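PDB 3C18: nucleotidyltransferase-like protein from Exiguobacterium sibiricum, which is of unconfirmed function but probably transfers nucleotidyl groups, and may also bind nucleic acid through a helix-turn-helix region. Local coordinates for residues R112-E116 / T117-L121. Sequence-based numbering, arbitrary orientation. Where two conformers were deposited one is given.
Sequences RNFPE and TERCL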
ATOM      1  N   ARG A 112     -25.229  -2.268  -3.554  1.00 44.95           N
ATOM      2  CA  ARG A 112     -26.104  -1.268  -2.908  1.00 45.91           C
ATOM      3  C   ARG A 112     -26.119  -1.533  -1.412  1.00 43.43           C
ATOM      4  O   ARG A 112     -26.683  -0.790  -0.643  1.00 45.05           O
ATOM      5  CB  ARG A 112     -27.530  -1.312  -3.490  1.00 47.16           C
ATOM      6  CG  ARG A 112     -27.628  -0.815  -4.924  1.00 54.28           C
ATOM      7  CD  ARG A 112     -29.041  -0.926  -5.491  1.00 62.67           C
ATOM      8  NE  ARG A 112     -29.081  -0.670  -6.935  1.00 72.33           N
ATOM      9  CZ  ARG A 112     -29.191  -1.618  -7.871  1.00 83.91           C
ATOM     10  NH1 ARG A 112     -29.286  -2.897  -7.529  1.00 87.20           N
ATOM     11  NH2 ARG A 112     -29.214  -1.292  -9.162  1.00 86.91           N
ATOM     12  N   ASN A 113     -25.488  -2.624  -1.031  1.00 40.78           N
ATOM     13  CA  ASN A 113     -25.410  -3.049   0.355  0.50 40.86           C
ATOM     14  C   ASN A 113     -23.962  -3.023   0.833  1.00 40.93           C
ATOM     15  O   ASN A 113     -23.062  -3.271   0.060  1.00 42.10           O
ATOM     16  CB  ASN A 113     -25.968  -4.473   0.489  0.50 41.14           C
ATOM     17  CG  ASN A 113     -27.431  -4.579   0.058  0.50 39.65           C
ATOM     18  OD1 ASN A 113     -28.226  -3.659   0.270  0.50 34.14           O
ATOM     19  ND2 ASN A 113     -27.789  -5.717  -0.537  0.50 34.02           N
ATOM     20  N   PHE A 114     -23.785  -2.729   2.117  1.00 40.45           N
ATOM     21  CA  PHE A 114     -22.474  -2.720   2.779  1.00 34.94           C
ATOM     22  C   PHE A 114     -22.496  -3.764   3.893  1.00 35.70           C
ATOM     23  O   PHE A 114     -22.747  -3.441   5.046  1.00 34.00           O
ATOM     24  CB  PHE A 114     -22.163  -1.348   3.386  1.00 35.89           C
ATOM     25  CG  PHE A 114     -20.674  -1.110   3.673  1.00 28.47           C
ATOM     26  CD1 PHE A 114     -19.763  -2.159   3.591  1.00 26.24           C
ATOM     27  CD2 PHE A 114     -20.214   0.153   4.076  1.00 27.92           C
ATOM     28  CE1 PHE A 114     -18.414  -1.951   3.835  1.00 26.77           C
ATOM     29  CE2 PHE A 114     -18.852   0.369   4.324  1.00 27.72           C
ATOM     30  CZ  PHE A 114     -17.955  -0.683   4.201  1.00 33.02           C
ATOM     31  N   PRO A 115     -22.201  -5.018   3.566  1.00 33.40           N
ATOM     32  CA  PRO A 115     -22.195  -6.042   4.584  1.00 36.36           C
ATOM     33  C   PRO A 115     -21.385  -5.684   5.831  1.00 38.00           C
ATOM     34  O   PRO A 115     -20.295  -5.129   5.768  1.00 35.50           O
ATOM     35  CB  PRO A 115     -21.588  -7.239   3.869  1.00 35.49           C
ATOM     36  CG  PRO A 115     -21.868  -6.997   2.432  1.00 38.20           C
ATOM     37  CD  PRO A 115     -21.762  -5.529   2.265  1.00 37.51           C
ATOM     38  N   GLU A 116     -21.971  -6.044   6.960  1.00 40.05           N
ATOM     39  CA  GLU A 116     -21.445  -5.725   8.264  1.00 40.58           C
ATOM     40  C   GLU A 116     -20.050  -6.285   8.426  1.00 39.36           C
ATOM     41  O   GLU A 116     -19.159  -5.609   8.906  1.00 37.24           O
ATOM     42  CB  GLU A 116     -22.383  -6.267   9.365  1.00 43.66           C
ATOM     43  CG  GLU A 116     -22.135  -5.668  10.711  1.00 51.86           C
ATOM     44  CD  GLU A 116     -22.300  -4.151  10.720  1.00 58.24           C
ATOM     45  OE1 GLU A 116     -23.042  -3.580   9.875  1.00 62.69           O
ATOM     46  OE2 GLU A 116     -21.669  -3.534  11.593  1.00 67.06           O
ATOM     47  N   THR A 117     -19.829  -7.505   7.964  1.00 38.51           N
ATOM     48  CA  THR A 117     -18.516  -8.144   8.140  0.50 39.30           C
ATOM     49  C   THR A 117     -17.434  -7.401   7.369  1.00 39.24           C
ATOM     50  O   THR A 117     -16.286  -7.277   7.832  1.00 40.40           O
ATOM     51  CB  THR A 117     -18.519  -9.612   7.678  0.50 39.75           C
ATOM     52  OG1 THR A 117     -19.005  -9.686   6.332  0.50 41.17           O
ATOM     53  CG2 THR A 117     -19.393 -10.453   8.593  0.50 37.02           C
ATOM     54  N   GLU A 118     -17.813  -6.911   6.188  1.00 36.05           N
ATOM     55  CA  GLU A 118     -16.860  -6.172   5.331  1.00 33.99           C
ATOM     56  C   GLU A 118     -16.584  -4.803   5.914  1.00 28.96           C
ATOM     57  O   GLU A 118     -15.487  -4.337   5.881  1.00 29.08           O
ATOM     58  CB  GLU A 118     -17.351  -5.994   3.907  1.00 34.03           C
ATOM     59  CG  GLU A 118     -17.737  -7.279   3.230  1.00 41.44           C
ATOM     60  CD  GLU A 118     -18.288  -7.038   1.849  1.00 41.25           C
ATOM     61  OE1 GLU A 118     -18.294  -5.849   1.409  1.00 40.36           O
ATOM     62  OE2 GLU A 118     -18.704  -8.036   1.225  1.00 45.26           O
ATOM     63  N   ARG A 119     -17.608  -4.177   6.460  1.00 30.89           N
ATOM     64  CA  ARG A 119     -17.430  -2.870   7.060  1.00 29.03           C
ATOM     65  C   ARG A 119     -16.492  -2.943   8.237  1.00 30.24           C
ATOM     66  O   ARG A 119     -15.632  -2.086   8.423  1.00 29.05           O
ATOM     67  CB  ARG A 119     -18.746  -2.272   7.527  1.00 30.72           C
ATOM     68  CG  ARG A 119     -18.563  -0.845   7.977  1.00 33.83           C
ATOM     69  CD  ARG A 119     -19.901  -0.121   8.133  1.00 32.30           C
ATOM     70  NE  ARG A 119     -20.676  -0.744   9.180  1.00 39.44           N
ATOM     71  CZ  ARG A 119     -20.652  -0.368  10.452  1.00 45.52           C
ATOM     72  NH1 ARG A 119     -19.905   0.654  10.846  1.00 42.34           N
ATOM     73  NH2 ARG A 119     -21.396  -1.012  11.327  1.00 48.38           N
ATOM     74  N   CYS A 120     -16.671  -3.981   9.037  1.00 30.74           N
ATOM     75  CA  CYS A 120     -15.893  -4.135  10.283  1.00 29.97           C
ATOM     76  C   CYS A 120     -14.457  -4.432   9.972  1.00 26.80           C
ATOM     77  O   CYS A 120     -13.567  -3.960  10.663  1.00 27.93           O
ATOM     78  CB  CYS A 120     -16.480  -5.212  11.201  1.00 34.25           C
ATOM     79  SG  CYS A 120     -17.995  -4.589  11.997  1.00 40.83           S
ATOM     80  N   LEU A 121     -14.234  -5.186   8.908  1.00 26.23           N
ATOM     81  CA  LEU A 121     -12.857  -5.515   8.481  1.00 26.23           C
ATOM     82  C   LEU A 121     -12.160  -4.251   8.010  1.00 28.86           C
ATOM     83  O   LEU A 121     -10.997  -3.992   8.326  1.00 30.41           O
ATOM     84  CB  LEU A 121     -12.861  -6.548   7.347  1.00 27.50           C
ATOM     85  CG  LEU A 121     -11.483  -6.844   6.746  1.00 27.96           C
ATOM     86  CD1 LEU A 121     -10.471  -7.170   7.819  1.00 25.83           C
ATOM     87  CD2 LEU A 121     -11.589  -7.943   5.708  1.00 25.43           C
TER
HETATM   88  O   HOH W   1     -22.914  -1.627   7.187  1.00 43.47           O
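Phe114 and Arg119 meet across the N-terminus of helix 116-142, a worked example of how a loop residue just before a helix can pack against its first turn, with Pro115 at the N-cap. The tight part is the aromatic one. The Phe114 ring lies against the arginine stem, with Arg119 CB over one face, offset toward the rim, in a CH-pi contact 3.9 Å from the centroid, while CE1 comes within 3.5 Å of Arg119 CA. Pro115 O accepts the N-H of Arg119 at 2.9 Å, the first backbone bond of the helix. Pro115 CG also touches the Glu118 carboxylate, 3.5 Å from OE2. His171 stacks on the Phe114 ring.

The outer side is polar and looser. The exposed Glu116 runs alongside Arg119, and OE2 forms a salt bridge with NH2 at 2.6 Å, although the N-H...O angle of 122° makes the hydrogen bond weak. A turn at chi3 (64°) swings the Arg119 guanidinium off the extended line of its stem, while NH1 is held by Leu166 O. A glycine in place of Arg119 would probably leave the Glu116 carboxylate without its mate and uncover the face of Phe114 that CB now shields. One water bridges the loop and both charged groups: it donates to Phe114 O at 2.8 Å and, weakly, to Glu116 OE1, and weakly accepts from Arg119 NE at 3.1 Å.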